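Local coordinates for protein ethylbenzene dehydrogenase alpha-subunit (Aromatoleum aromaticum, PDB 2IVF) that is the molybdenum-bearing subunit of a three-chain molybdopterin oxidoreductase and holds two guanine dinucleotide forms of the pterin cofactor and an iron-sulfur cluster, at residues Q328-L333 with A812-D817; E403-H408 with E826-H831; D485-Y490 with D745-V750. All coordinates share one frame; numbering follows the deposited sequence.

Contact 1. Residues Q328-L333 with A812-D817; sequences QTDLPL and AQFYLD
D330 reaches across to the backbone of Q813-Y815 and spends both carboxylate oxygens there. From CB, which points at the other segment, chi1 of 67° sets CG between the backbone N and the carbonyl carbon, 3.6 Å from Q813 CA. At the tip the oxygens divide two successive amides. F814 N gives its hydrogen to D330 OD1 at 2.8 Å, coming from above the carboxylate plane, while Y815 N donates to the syn lone pair of D330 OD2, also at 2.8 Å. D330 OD2 further packs against Q813 CG, 3.2 Å away, and touches Y815 CB. A buried carboxylate is thus held by main-chain N-H groups, which should help to stabilise its negative charge.

The backbones beside it run nearly parallel and form a single beta bridge at T329 and A812: A812 N donates to Q328 O, and D330 N to A812 O at 3.1 Å. T329 OG1 accepts from L331 N, closing an ST turn, and also bonds to V325 O. The F814 ring receives T329 CG2 at its edge, in plane, 3.9 Å from CE2, and L331 CD2 meets its CD2 obliquely.

The contact ties the loop that leaves helix 322-328 to the loop ahead of helix 819-824. Helix 454-467 touches F814 through L463 and A466 and L331 through L467, helix 226-232 packs on A812 and F814, and helix 401-408 borders D330, L331 and Y815, with L333 in a backbone hydrogen bond with V401 just before strand 334-336.

Contact 2. Residues E403-H408 with E826-H831; sequences EGLREH and ESLPTH
The imidazole of H408 is the flat group on which this contact turns: L828 CB lies over one of its faces, and P829 O and T830 meet its edge. L828 CB comes to 4.1 Å from H408 CD2, and L828 CD1 sits 3.9 Å from CG and 3.8 Å from CB of H408, the two side chains sliding past each other in opposite directions. At the edge H408 NE2 donates to P829 O at 2.7 Å. The donor lies in the carbonyl plane, yet P829 O stands 24° out of the ring plane and the N-H...O angle is 139°, a short but bent bond. It places a hydrogen on NE2. T830 crosses the histidine at about a right angle, its OG1 3.4 Å from H408 CE1 and its CA in the plane of the ring. The H408 ring also meets that of Y412, whose hydroxyl bonds to T830 OG1 and to H831 N, so one tyrosine touches both sides of the contact.

CB of H408 points toward the loop, and chi1 of 172° sets CG anti to the backbone N. The same L828 CD1 also rests on the preceding turn of the helix, 3.9 Å from L405 CA and 4.1 Å from the main-chain C of G404. L405 CD1 approaches this methyl obliquely, 4.1 Å away.

Helix 401-408 is thereby joined to the loop between helix 819-824 and strand 843-846. Helix 303-316 meets L405 through I315 and P829 through L308; helix 454-467 packs on L405 through L463 and on P829 through R459 and S460.

Contact 3. Residues D485-Y490 with D745-V750; sequences DDNMVY and DINRAV
I746 faces helix 486-490 and touches the carbonyls of D486 and N487 and CB of Y490. Its two branches part: CG2, anti to the backbone N, rests 3.6 Å from D486 O, while CD1 lies 3.6 Å from N487 O and 3.7 Å from Y490 CB. Y490 and I746 cross obliquely, with I746 CG2 near Y490 CD2. V750, just past the end of helix 745-749, also points inward and crosses D486 obliquely, its CG2 3.5 Å from D486 OD2. Its CG1 approaches CE2 of Y490, so the valine borders both side chains. The contact packs the start of helix 486-493 against the C-terminal end of helix 736-749, the short axes 9.0 Å apart and 112° from each other in direction; M661 of strand 659-661 touches N487 and N747.

The amide nitrogen of N747, ND2, comes to 3.8 Å from N487 CB. A water joins the two residues, accepting from N747 ND2 at 2.7 Å and from the backbone N of N487 at the longer distance of 3.3 Å.

Between the two segments there is no direct hydrogen bond: aliphatic branches pack against carbonyl oxygens and a carboxylate, and one water carries the polar link. T775 OG1 bonds to both D486 OD2 and Y490 OH, and S484 OG to D486 OD1, so both oxygens of the buried acid have partners while its CB and OD2 pack on valine.

Contacts 1 and 2 are neighbours, their centres 11 Å apart, and they touch through a probable L816 N - S827 O hydrogen bond of 2.8 Å. Helix 401-408, which supplies one side of contact 2, also touches contact 1, and helix 454-467 packs on both. Along the chain their segments interleave: 328-333 and 403-408 come first, 812-817 and 826-831 much later, so two successive late loops dock on two early pieces of the molybdopterin oxidoreductase family region. Contact 3 falls between these in sequence yet stands apart in space, its centre about 36 Å from that of contact 1 and about 43 Å from that of contact 2, across the chain's centre from the latter.

Contact 1. Residues Q328-L333 with A812-D817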
ATOM      1  N   GLN A 328      39.584  -6.109  -3.182  1.00 20.39           N
ATOM      2  CA  GLN A 328      38.384  -5.600  -3.788  1.00 20.59           C
ATOM      3  C   GLN A 328      38.326  -4.097  -3.852  1.00 19.82           C
ATOM      4  O   GLN A 328      37.539  -3.565  -4.615  1.00 18.76           O
ATOM      5  CB  GLN A 328      37.133  -6.095  -3.036  1.00 21.23           C
ATOM      6  CG  GLN A 328      36.861  -7.585  -3.083  1.00 22.37           C
ATOM      7  CD  GLN A 328      36.321  -8.023  -4.434  1.00 23.00           C
ATOM      8  OE1 GLN A 328      35.353  -7.460  -4.926  1.00 20.98           O
ATOM      9  NE2 GLN A 328      36.969  -9.003  -5.051  1.00 24.01           N
ATOM     10  N   THR A 329      39.145  -3.414  -3.054  1.00 20.12           N
ATOM     11  CA  THR A 329      38.940  -1.994  -2.806  1.00 20.16           C
ATOM     12  C   THR A 329      40.204  -1.176  -2.955  1.00 19.34           C
ATOM     13  O   THR A 329      41.282  -1.710  -3.174  1.00 18.47           O
ATOM     14  CB  THR A 329      38.408  -1.722  -1.386  1.00 19.79           C
ATOM     15  OG1 THR A 329      39.513  -1.802  -0.477  1.00 20.59           O
ATOM     16  CG2 THR A 329      37.298  -2.699  -0.988  1.00 19.30           C
ATOM     17  N   ASP A 330      40.020   0.141  -2.850  1.00 19.15           N
ATOM     18  CA  ASP A 330      41.108   1.076  -2.942  1.00 20.22           C
ATOM     19  C   ASP A 330      41.788   1.260  -1.597  1.00 20.43           C
ATOM     20  O   ASP A 330      42.743   2.009  -1.515  1.00 19.50           O
ATOM     21  CB  ASP A 330      40.655   2.413  -3.538  1.00 20.08           C
ATOM     22  CG  ASP A 330      39.701   3.193  -2.650  1.00 21.26           C
ATOM     23  OD1 ASP A 330      39.044   2.579  -1.769  1.00 21.61           O
ATOM     24  OD2 ASP A 330      39.609   4.439  -2.855  1.00 18.03           O
ATOM     25  N   LEU A 331      41.328   0.556  -0.556  1.00 20.01           N
ATOM     26  CA  LEU A 331      41.912   0.751   0.769  1.00 21.22           C
ATOM     27  C   LEU A 331      43.437   0.550   0.815  1.00 21.26           C
ATOM     28  O   LEU A 331      44.120   1.245   1.548  1.00 21.24           O
ATOM     29  CB  LEU A 331      41.190  -0.079   1.857  1.00 21.32           C
ATOM     30  CG  LEU A 331      39.703   0.180   2.137  1.00 24.34           C
ATOM     31  CD1 LEU A 331      39.377  -0.358   3.535  1.00 27.31           C
ATOM     32  CD2 LEU A 331      39.294   1.607   1.996  1.00 26.89           C
ATOM     33  N   PRO A 332      43.991  -0.425   0.068  1.00 21.93           N
ATOM     34  CA  PRO A 332      45.463  -0.494   0.032  1.00 20.80           C
ATOM     35  C   PRO A 332      46.173   0.399  -0.996  1.00 20.15           C
ATOM     36  O   PRO A 332      47.384   0.337  -1.079  1.00 20.41           O
ATOM     37  CB  PRO A 332      45.716  -1.961  -0.323  1.00 21.38           C
ATOM     38  CG  PRO A 332      44.590  -2.294  -1.190  1.00 20.99           C
ATOM     39  CD  PRO A 332      43.385  -1.591  -0.619  1.00 21.74           C
ATOM     40  N   LEU A 333      45.458   1.204  -1.779  1.00 19.99           N
ATOM     41  CA  LEU A 333      46.146   2.000  -2.796  1.00 19.86           C
ATOM     42  C   LEU A 333      46.771   3.204  -2.124  1.00 20.18           C
ATOM     43  O   LEU A 333      46.208   3.757  -1.168  1.00 19.84           O
ATOM     44  CB  LEU A 333      45.221   2.443  -3.920  1.00 20.12           C
ATOM     45  CG  LEU A 333      44.686   1.318  -4.816  1.00 20.67           C
ATOM     46  CD1 LEU A 333      43.743   1.869  -5.866  1.00 19.17           C
ATOM     47  CD2 LEU A 333      45.822   0.533  -5.514  1.00 17.57           C
ATOM     48  N   ALA A 812      36.555  -1.124  -5.861  1.00 20.41           N
ATOM     49  CA  ALA A 812      35.448  -0.549  -5.114  1.00 20.56           C
ATOM     50  C   ALA A 812      36.129   0.569  -4.333  1.00 20.95           C
ATOM     51  O   ALA A 812      37.008   0.298  -3.535  1.00 21.38           O
ATOM     52  CB  ALA A 812      34.825  -1.547  -4.215  1.00 19.64           C
ATOM     53  N   GLN A 813      35.719   1.797  -4.590  1.00 19.63           N
ATOM     54  CA  GLN A 813      36.560   2.944  -4.340  1.00 20.82           C
ATOM     55  C   GLN A 813      35.947   3.857  -3.309  1.00 20.41           C
ATOM     56  O   GLN A 813      34.952   4.492  -3.570  1.00 19.67           O
ATOM     57  CB  GLN A 813      36.774   3.697  -5.625  1.00 20.47           C
ATOM     58  CG  GLN A 813      37.745   4.812  -5.459  1.00 20.48           C
ATOM     59  CD  GLN A 813      38.081   5.503  -6.738  1.00 21.89           C
ATOM     60  OE1 GLN A 813      37.992   4.903  -7.811  1.00 20.87           O
ATOM     61  NE2 GLN A 813      38.498   6.765  -6.640  1.00 21.24           N
ATOM     62  N   PHE A 814      36.536   3.862  -2.118  1.00 21.41           N
ATOM     63  CA  PHE A 814      36.101   4.723  -1.032  1.00 21.22           C
ATOM     64  C   PHE A 814      36.750   6.074  -0.957  1.00 21.56           C
ATOM     65  O   PHE A 814      36.194   6.945  -0.298  1.00 22.25           O
ATOM     66  CB  PHE A 814      36.239   3.975   0.259  1.00 21.77           C
ATOM     67  CG  PHE A 814      35.406   2.754   0.258  1.00 21.50           C
ATOM     68  CD1 PHE A 814      34.059   2.847   0.510  1.00 20.98           C
ATOM     69  CD2 PHE A 814      35.929   1.553  -0.135  1.00 21.29           C
ATOM     70  CE1 PHE A 814      33.248   1.761   0.424  1.00 24.01           C
ATOM     71  CE2 PHE A 814      35.114   0.455  -0.220  1.00 22.95           C
ATOM     72  CZ  PHE A 814      33.769   0.563   0.076  1.00 23.91           C
ATOM     73  N   TYR A 815      37.889   6.239  -1.627  1.00 21.46           N
ATOM     74  CA  TYR A 815      38.564   7.535  -1.699  1.00 21.35           C
ATOM     75  C   TYR A 815      38.335   8.205  -3.057  1.00 21.45           C
ATOM     76  O   TYR A 815      38.818   7.714  -4.083  1.00 22.22           O
ATOM     77  CB  TYR A 815      40.034   7.345  -1.367  1.00 20.39           C
ATOM     78  CG  TYR A 815      40.806   8.621  -1.165  1.00 19.56           C
ATOM     79  CD1 TYR A 815      40.483   9.501  -0.144  1.00 18.55           C
ATOM     80  CD2 TYR A 815      41.865   8.939  -1.973  1.00 17.53           C
ATOM     81  CE1 TYR A 815      41.205  10.700   0.034  1.00 19.18           C
ATOM     82  CE2 TYR A 815      42.571  10.113  -1.800  1.00 17.75           C
ATOM     83  CZ  TYR A 815      42.252  10.982  -0.794  1.00 17.87           C
ATOM     84  OH  TYR A 815      42.988  12.151  -0.614  1.00 17.95           O
ATOM     85  N   LEU A 816      37.584   9.311  -3.077  1.00 21.36           N
ATOM     86  CA  LEU A 816      37.335  10.055  -4.335  1.00 21.41           C
ATOM     87  C   LEU A 816      38.217  11.280  -4.314  1.00 22.06           C
ATOM     88  O   LEU A 816      37.944  12.241  -3.603  1.00 22.87           O
ATOM     89  CB  LEU A 816      35.870  10.425  -4.501  1.00 22.50           C
ATOM     90  CG  LEU A 816      34.934   9.212  -4.376  1.00 20.59           C
ATOM     91  CD1 LEU A 816      33.454   9.637  -4.317  1.00 20.80           C
ATOM     92  CD2 LEU A 816      35.129   8.222  -5.524  1.00 19.70           C
ATOM     93  N   ASP A 817      39.298  11.214  -5.070  1.00 21.59           N
ATOM     94  CA  ASP A 817      40.368  12.236  -4.977  1.00 21.29           C
ATOM     95  C   ASP A 817      40.228  13.375  -5.986  1.00 21.11           C
ATOM     96  O   ASP A 817      41.177  14.088  -6.256  1.00 21.98           O
ATOM     97  CB  ASP A 817      41.743  11.580  -4.982  1.00 20.85           C
ATOM     98  CG  ASP A 817      42.190  11.106  -6.364  1.00 21.24           C
ATOM     99  OD1 ASP A 817      41.324  10.774  -7.223  1.00 23.00           O
ATOM    100  OD2 ASP A 817      43.410  11.078  -6.593  1.00 22.25           O
TER

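Contact 2. Residues E403-H408 with E826-H831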
ATOM      1  N   GLU A 403      45.042   3.847   5.756  1.00 24.74           N
ATOM      2  CA  GLU A 403      45.757   4.603   6.792  1.00 24.57           C
ATOM      3  C   GLU A 403      45.116   5.979   6.989  1.00 24.50           C
ATOM      4  O   GLU A 403      44.975   6.441   8.129  1.00 25.40           O
ATOM      5  CB  GLU A 403      47.244   4.710   6.464  1.00 25.07           C
ATOM      6  CG  GLU A 403      48.060   5.440   7.532  1.00 27.55           C
ATOM      7  CD  GLU A 403      48.282   4.666   8.836  1.00 32.85           C
ATOM      8  OE1 GLU A 403      48.059   3.439   8.911  1.00 33.17           O
ATOM      9  OE2 GLU A 403      48.713   5.325   9.807  1.00 38.79           O
ATOM     10  N   GLY A 404      44.680   6.618   5.903  1.00 23.92           N
ATOM     11  CA  GLY A 404      43.905   7.848   6.010  1.00 24.00           C
ATOM     12  C   GLY A 404      42.585   7.589   6.724  1.00 24.26           C
ATOM     13  O   GLY A 404      42.159   8.333   7.600  1.00 23.58           O
ATOM     14  N   LEU A 405      41.924   6.525   6.338  1.00 25.06           N
ATOM     15  CA  LEU A 405      40.684   6.179   6.971  1.00 25.45           C
ATOM     16  C   LEU A 405      40.817   5.930   8.463  1.00 25.57           C
ATOM     17  O   LEU A 405      39.892   6.283   9.226  1.00 23.73           O
ATOM     18  CB  LEU A 405      40.115   4.956   6.302  1.00 25.70           C
ATOM     19  CG  LEU A 405      38.733   4.534   6.730  1.00 26.56           C
ATOM     20  CD1 LEU A 405      37.662   5.616   6.437  1.00 25.37           C
ATOM     21  CD2 LEU A 405      38.418   3.233   5.973  1.00 27.07           C
ATOM     22  N   ARG A 406      41.889   5.246   8.874  1.00 25.12           N
ATOM     23  CA  ARG A 406      42.143   5.031  10.299  1.00 27.09           C
ATOM     24  C   ARG A 406      42.153   6.363  11.027  1.00 26.38           C
ATOM     25  O   ARG A 406      41.550   6.481  12.075  1.00 26.99           O
ATOM     26  CB  ARG A 406      43.491   4.351  10.564  1.00 26.80           C
ATOM     27  CG  ARG A 406      43.538   2.904  10.157  1.00 29.60           C
ATOM     28  CD  ARG A 406      44.916   2.392  10.342  1.00 32.43           C
ATOM     29  NE  ARG A 406      45.110   1.888  11.691  1.00 37.02           N
ATOM     30  CZ  ARG A 406      46.287   1.767  12.294  1.00 39.24           C
ATOM     31  NH1 ARG A 406      47.427   2.156  11.717  1.00 40.35           N
ATOM     32  NH2 ARG A 406      46.316   1.257  13.510  1.00 40.38           N
ATOM     33  N   GLU A 407      42.843   7.358  10.477  1.00 26.67           N
ATOM     34  CA  GLU A 407      42.855   8.701  11.071  1.00 26.61           C
ATOM     35  C   GLU A 407      41.429   9.280  11.123  1.00 25.51           C
ATOM     36  O   GLU A 407      40.975   9.781  12.141  1.00 23.98           O
ATOM     37  CB  GLU A 407      43.818   9.610  10.281  1.00 27.14           C
ATOM     38  CG  GLU A 407      43.798  11.100  10.630  1.00 28.86           C
ATOM     39  CD  GLU A 407      44.750  11.960   9.739  1.00 32.46           C
ATOM     40  OE1 GLU A 407      44.249  12.734   8.868  1.00 40.25           O
ATOM     41  OE2 GLU A 407      45.994  11.876   9.912  1.00 38.15           O
ATOM     42  N   HIS A 408      40.740   9.213   9.994  1.00 24.10           N
ATOM     43  CA  HIS A 408      39.464   9.851   9.806  1.00 24.31           C
ATOM     44  C   HIS A 408      38.424   9.250  10.776  1.00 24.25           C
ATOM     45  O   HIS A 408      37.607   9.972  11.348  1.00 23.46           O
ATOM     46  CB  HIS A 408      39.070   9.616   8.353  1.00 24.26           C
ATOM     47  CG  HIS A 408      37.680  10.037   8.007  1.00 26.21           C
ATOM     48  ND1 HIS A 408      37.267  11.345   8.065  1.00 26.25           N
ATOM     49  CD2 HIS A 408      36.634   9.330   7.523  1.00 24.02           C
ATOM     50  CE1 HIS A 408      36.005  11.416   7.675  1.00 27.39           C
ATOM     51  NE2 HIS A 408      35.602  10.210   7.324  1.00 22.07           N
ATOM     52  N   GLU A 826      34.635  15.541   1.245  1.00 22.98           N
ATOM     53  CA  GLU A 826      33.987  14.249   0.966  1.00 22.52           C
ATOM     54  C   GLU A 826      34.878  13.217   0.234  1.00 22.80           C
ATOM     55  O   GLU A 826      34.368  12.237  -0.356  1.00 22.50           O
ATOM     56  CB  GLU A 826      32.694  14.468   0.180  1.00 22.30           C
ATOM     57  CG  GLU A 826      31.697  15.249   0.919  1.00 23.24           C
ATOM     58  CD  GLU A 826      30.352  15.300   0.269  1.00 23.98           C
ATOM     59  OE1 GLU A 826      29.985  14.347  -0.456  1.00 27.10           O
ATOM     60  OE2 GLU A 826      29.648  16.304   0.530  1.00 23.53           O
ATOM     61  N   SER A 827      36.187  13.383   0.281  1.00 22.11           N
ATOM     62  CA  SER A 827      37.079  12.393  -0.351  1.00 22.91           C
ATOM     63  C   SER A 827      36.933  11.011   0.258  1.00 22.74           C
ATOM     64  O   SER A 827      36.999  10.011  -0.458  1.00 23.82           O
ATOM     65  CB  SER A 827      38.515  12.840  -0.260  1.00 22.80           C
ATOM     66  OG  SER A 827      38.873  13.102   1.095  1.00 24.87           O
ATOM     67  N   LEU A 828      36.700  10.950   1.570  1.00 22.34           N
ATOM     68  CA  LEU A 828      36.304   9.708   2.223  1.00 23.24           C
ATOM     69  C   LEU A 828      34.839   9.764   2.625  1.00 23.84           C
ATOM     70  O   LEU A 828      34.286  10.856   2.813  1.00 24.94           O
ATOM     71  CB  LEU A 828      37.159   9.450   3.477  1.00 22.92           C
ATOM     72  CG  LEU A 828      38.597   8.944   3.301  1.00 22.64           C
ATOM     73  CD1 LEU A 828      39.327   8.940   4.649  1.00 22.74           C
ATOM     74  CD2 LEU A 828      38.628   7.519   2.639  1.00 21.55           C
ATOM     75  N   PRO A 829      34.220   8.590   2.821  1.00 22.89           N
ATOM     76  CA  PRO A 829      32.863   8.632   3.377  1.00 23.67           C
ATOM     77  C   PRO A 829      32.934   9.358   4.727  1.00 23.37           C
ATOM     78  O   PRO A 829      33.914   9.252   5.442  1.00 23.54           O
ATOM     79  CB  PRO A 829      32.481   7.165   3.551  1.00 23.74           C
ATOM     80  CG  PRO A 829      33.489   6.396   2.725  1.00 24.21           C
ATOM     81  CD  PRO A 829      34.721   7.210   2.672  1.00 23.84           C
ATOM     82  N   THR A 830      31.907  10.134   5.022  1.00 24.11           N
ATOM     83  CA  THR A 830      31.944  11.049   6.128  1.00 23.12           C
ATOM     84  C   THR A 830      30.513  11.417   6.431  1.00 23.38           C
ATOM     85  O   THR A 830      29.638  11.266   5.570  1.00 21.10           O
ATOM     86  CB  THR A 830      32.741  12.297   5.803  1.00 24.59           C
ATOM     87  OG1 THR A 830      33.009  12.981   7.032  1.00 24.40           O
ATOM     88  CG2 THR A 830      31.949  13.198   4.837  1.00 23.67           C
ATOM     89  N   HIS A 831      30.284  11.864   7.662  1.00 22.82           N
ATOM     90  CA  HIS A 831      28.958  12.301   8.078  1.00 21.98           C
ATOM     91  C   HIS A 831      28.826  13.828   7.898  1.00 22.77           C
ATOM     92  O   HIS A 831      29.699  14.615   8.346  1.00 20.16           O
ATOM     93  CB  HIS A 831      28.699  11.982   9.544  1.00 22.65           C
ATOM     94  CG  HIS A 831      27.449  12.625  10.048  1.00 23.07           C
ATOM     95  ND1 HIS A 831      26.233  12.429   9.432  1.00 25.19           N
ATOM     96  CD2 HIS A 831      27.236  13.531  11.026  1.00 23.27           C
ATOM     97  CE1 HIS A 831      25.315  13.165  10.037  1.00 26.18           C
ATOM     98  NE2 HIS A 831      25.893  13.830  11.014  1.00 24.16           N
TER

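Contact 3. Residues D485-Y490 with D745-V750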
ATOM      1  N   ASP A 485      15.198  -4.017 -19.098  1.00 31.16           N
ATOM      2  CA  ASP A 485      14.207  -3.151 -19.665  1.00 30.18           C
ATOM      3  C   ASP A 485      14.300  -3.210 -21.193  1.00 29.20           C
ATOM      4  O   ASP A 485      13.780  -2.351 -21.873  1.00 26.88           O
ATOM      5  CB  ASP A 485      14.378  -1.737 -19.109  1.00 32.15           C
ATOM      6  CG  ASP A 485      15.682  -1.088 -19.521  1.00 35.37           C
ATOM      7  OD1 ASP A 485      16.520  -1.738 -20.199  1.00 36.90           O
ATOM      8  OD2 ASP A 485      15.857   0.095 -19.139  1.00 39.13           O
ATOM      9  N   ASP A 486      14.898  -4.281 -21.718  1.00 28.61           N
ATOM     10  CA  ASP A 486      15.079  -4.448 -23.163  1.00 28.06           C
ATOM     11  C   ASP A 486      13.753  -4.325 -23.919  1.00 27.18           C
ATOM     12  O   ASP A 486      13.679  -3.709 -25.005  1.00 26.66           O
ATOM     13  CB  ASP A 486      15.741  -5.800 -23.474  1.00 28.69           C
ATOM     14  CG  ASP A 486      17.159  -5.899 -22.927  1.00 29.42           C
ATOM     15  OD1 ASP A 486      17.370  -5.454 -21.788  1.00 37.45           O
ATOM     16  OD2 ASP A 486      18.054  -6.424 -23.604  1.00 29.42           O
ATOM     17  N   ASN A 487      12.706  -4.893 -23.325  1.00 26.60           N
ATOM     18  CA  ASN A 487      11.385  -4.917 -23.978  1.00 26.83           C
ATOM     19  C   ASN A 487      10.885  -3.506 -24.272  1.00 26.48           C
ATOM     20  O   ASN A 487      10.315  -3.263 -25.319  1.00 27.12           O
ATOM     21  CB  ASN A 487      10.346  -5.722 -23.178  1.00 25.72           C
ATOM     22  CG  ASN A 487      10.167  -5.232 -21.763  1.00 27.69           C
ATOM     23  OD1 ASN A 487      11.136  -5.042 -21.042  1.00 32.58           O
ATOM     24  ND2 ASN A 487       8.925  -4.991 -21.364  1.00 27.85           N
ATOM     25  N   MET A 488      11.174  -2.579 -23.365  1.00 26.39           N
ATOM     26  CA  MET A 488      10.804  -1.187 -23.541  1.00 27.32           C
ATOM     27  C   MET A 488      11.784  -0.433 -24.411  1.00 26.80           C
ATOM     28  O   MET A 488      11.362   0.297 -25.343  1.00 27.82           O
ATOM     29  CB  MET A 488      10.690  -0.517 -22.187  1.00 26.12           C
ATOM     30  CG  MET A 488       9.492  -0.959 -21.466  1.00 28.65           C
ATOM     31  SD  MET A 488       9.423  -0.207 -19.853  1.00 29.24           S
ATOM     32  CE  MET A 488      10.274  -1.409 -18.834  1.00 32.73           C
ATOM     33  N   VAL A 489      13.089  -0.583 -24.175  1.00 26.34           N
ATOM     34  CA  VAL A 489      14.009   0.282 -24.941  1.00 27.48           C
ATOM     35  C   VAL A 489      14.140  -0.130 -26.392  1.00 26.74           C
ATOM     36  O   VAL A 489      14.253   0.733 -27.228  1.00 27.20           O
ATOM     37  CB  VAL A 489      15.384   0.512 -24.276  1.00 27.85           C
ATOM     38  CG1 VAL A 489      15.209   0.841 -22.776  1.00 31.60           C
ATOM     39  CG2 VAL A 489      16.257  -0.678 -24.467  1.00 32.43           C
ATOM     40  N   TYR A 490      14.108  -1.412 -26.736  1.00 26.48           N
ATOM     41  CA  TYR A 490      14.111  -1.787 -28.174  1.00 26.07           C
ATOM     42  C   TYR A 490      12.804  -1.406 -28.871  1.00 25.34           C
ATOM     43  O   TYR A 490      12.801  -0.931 -30.033  1.00 25.34           O
ATOM     44  CB  TYR A 490      14.386  -3.276 -28.389  1.00 26.79           C
ATOM     45  CG  TYR A 490      15.805  -3.687 -28.124  1.00 26.80           C
ATOM     46  CD1 TYR A 490      16.760  -3.635 -29.128  1.00 27.86           C
ATOM     47  CD2 TYR A 490      16.192  -4.149 -26.882  1.00 27.23           C
ATOM     48  CE1 TYR A 490      18.071  -4.019 -28.881  1.00 29.71           C
ATOM     49  CE2 TYR A 490      17.482  -4.507 -26.622  1.00 27.32           C
ATOM     50  CZ  TYR A 490      18.411  -4.462 -27.609  1.00 28.18           C
ATOM     51  OH  TYR A 490      19.716  -4.824 -27.368  1.00 29.09           O
ATOM     52  N   ASP A 745       9.148 -11.181 -28.365  1.00 21.41           N
ATOM     53  CA  ASP A 745      10.239 -11.471 -29.321  1.00 22.05           C
ATOM     54  C   ASP A 745      11.556 -10.837 -28.888  1.00 21.52           C
ATOM     55  O   ASP A 745      12.616 -11.419 -29.045  1.00 20.91           O
ATOM     56  CB  ASP A 745       9.899 -10.954 -30.706  1.00 21.98           C
ATOM     57  CG  ASP A 745       9.077 -11.945 -31.524  1.00 25.82           C
ATOM     58  OD1 ASP A 745       8.744 -13.048 -31.005  1.00 28.02           O
ATOM     59  OD2 ASP A 745       8.815 -11.610 -32.694  1.00 25.64           O
ATOM     60  N   ILE A 746      11.469  -9.623 -28.386  1.00 22.74           N
ATOM     61  CA  ILE A 746      12.631  -8.916 -27.856  1.00 22.71           C
ATOM     62  C   ILE A 746      13.202  -9.720 -26.679  1.00 22.44           C
ATOM     63  O   ILE A 746      14.375 -10.012 -26.678  1.00 22.44           O
ATOM     64  CB  ILE A 746      12.288  -7.482 -27.396  1.00 22.99           C
ATOM     65  CG1 ILE A 746      11.957  -6.577 -28.592  1.00 23.15           C
ATOM     66  CG2 ILE A 746      13.435  -6.927 -26.491  1.00 22.34           C
ATOM     67  CD1 ILE A 746      11.253  -5.269 -28.186  1.00 21.86           C
ATOM     68  N   ASN A 747      12.355 -10.137 -25.722  1.00 22.53           N
ATOM     69  CA  ASN A 747      12.822 -10.933 -24.592  1.00 22.71           C
ATOM     70  C   ASN A 747      13.460 -12.247 -25.022  1.00 22.82           C
ATOM     71  O   ASN A 747      14.437 -12.723 -24.406  1.00 23.68           O
ATOM     72  CB  ASN A 747      11.669 -11.203 -23.580  1.00 22.07           C
ATOM     73  CG  ASN A 747      11.387 -10.018 -22.653  1.00 22.43           C
ATOM     74  OD1 ASN A 747      10.438 -10.052 -21.873  1.00 24.70           O
ATOM     75  ND2 ASN A 747      12.177  -8.978 -22.740  1.00 19.95           N
ATOM     76  N   ARG A 748      12.926 -12.855 -26.073  1.00 22.69           N
ATOM     77  CA  ARG A 748      13.506 -14.105 -26.589  1.00 22.40           C
ATOM     78  C   ARG A 748      14.869 -13.893 -27.249  1.00 22.57           C
ATOM     79  O   ARG A 748      15.774 -14.710 -27.138  1.00 22.86           O
ATOM     80  CB  ARG A 748      12.568 -14.753 -27.609  1.00 21.88           C
ATOM     81  CG  ARG A 748      11.258 -15.302 -27.027  1.00 21.05           C
ATOM     82  CD  ARG A 748      10.222 -15.457 -28.113  1.00 21.12           C
ATOM     83  NE  ARG A 748      10.447 -16.650 -28.894  1.00 22.42           N
ATOM     84  CZ  ARG A 748       9.901 -16.900 -30.080  1.00 22.47           C
ATOM     85  NH1 ARG A 748       9.121 -16.019 -30.673  1.00 22.32           N
ATOM     86  NH2 ARG A 748      10.173 -18.026 -30.686  1.00 21.78           N
ATOM     87  N   ALA A 749      14.971 -12.790 -27.964  1.00 23.19           N
ATOM     88  CA  ALA A 749      16.144 -12.420 -28.715  1.00 23.37           C
ATOM     89  C   ALA A 749      17.305 -12.097 -27.792  1.00 23.78           C
ATOM     90  O   ALA A 749      18.433 -12.413 -28.121  1.00 26.01           O
ATOM     91  CB  ALA A 749      15.818 -11.213 -29.617  1.00 22.92           C
ATOM     92  N   VAL A 750      17.032 -11.489 -26.655  1.00 24.35           N
ATOM     93  CA  VAL A 750      18.083 -11.071 -25.710  1.00 25.16           C
ATOM     94  C   VAL A 750      18.305 -12.015 -24.534  1.00 25.82           C
ATOM     95  O   VAL A 750      19.003 -11.667 -23.579  1.00 28.00           O
ATOM     96  CB  VAL A 750      17.825  -9.639 -25.187  1.00 25.38           C
ATOM     97  CG1 VAL A 750      17.685  -8.705 -26.382  1.00 24.92           C
ATOM     98  CG2 VAL A 750      16.580  -9.533 -24.263  1.00 22.77           C
TER
HETATM   99  O   HOH W   1      13.191  -7.175 -21.061  1.00 20.57           O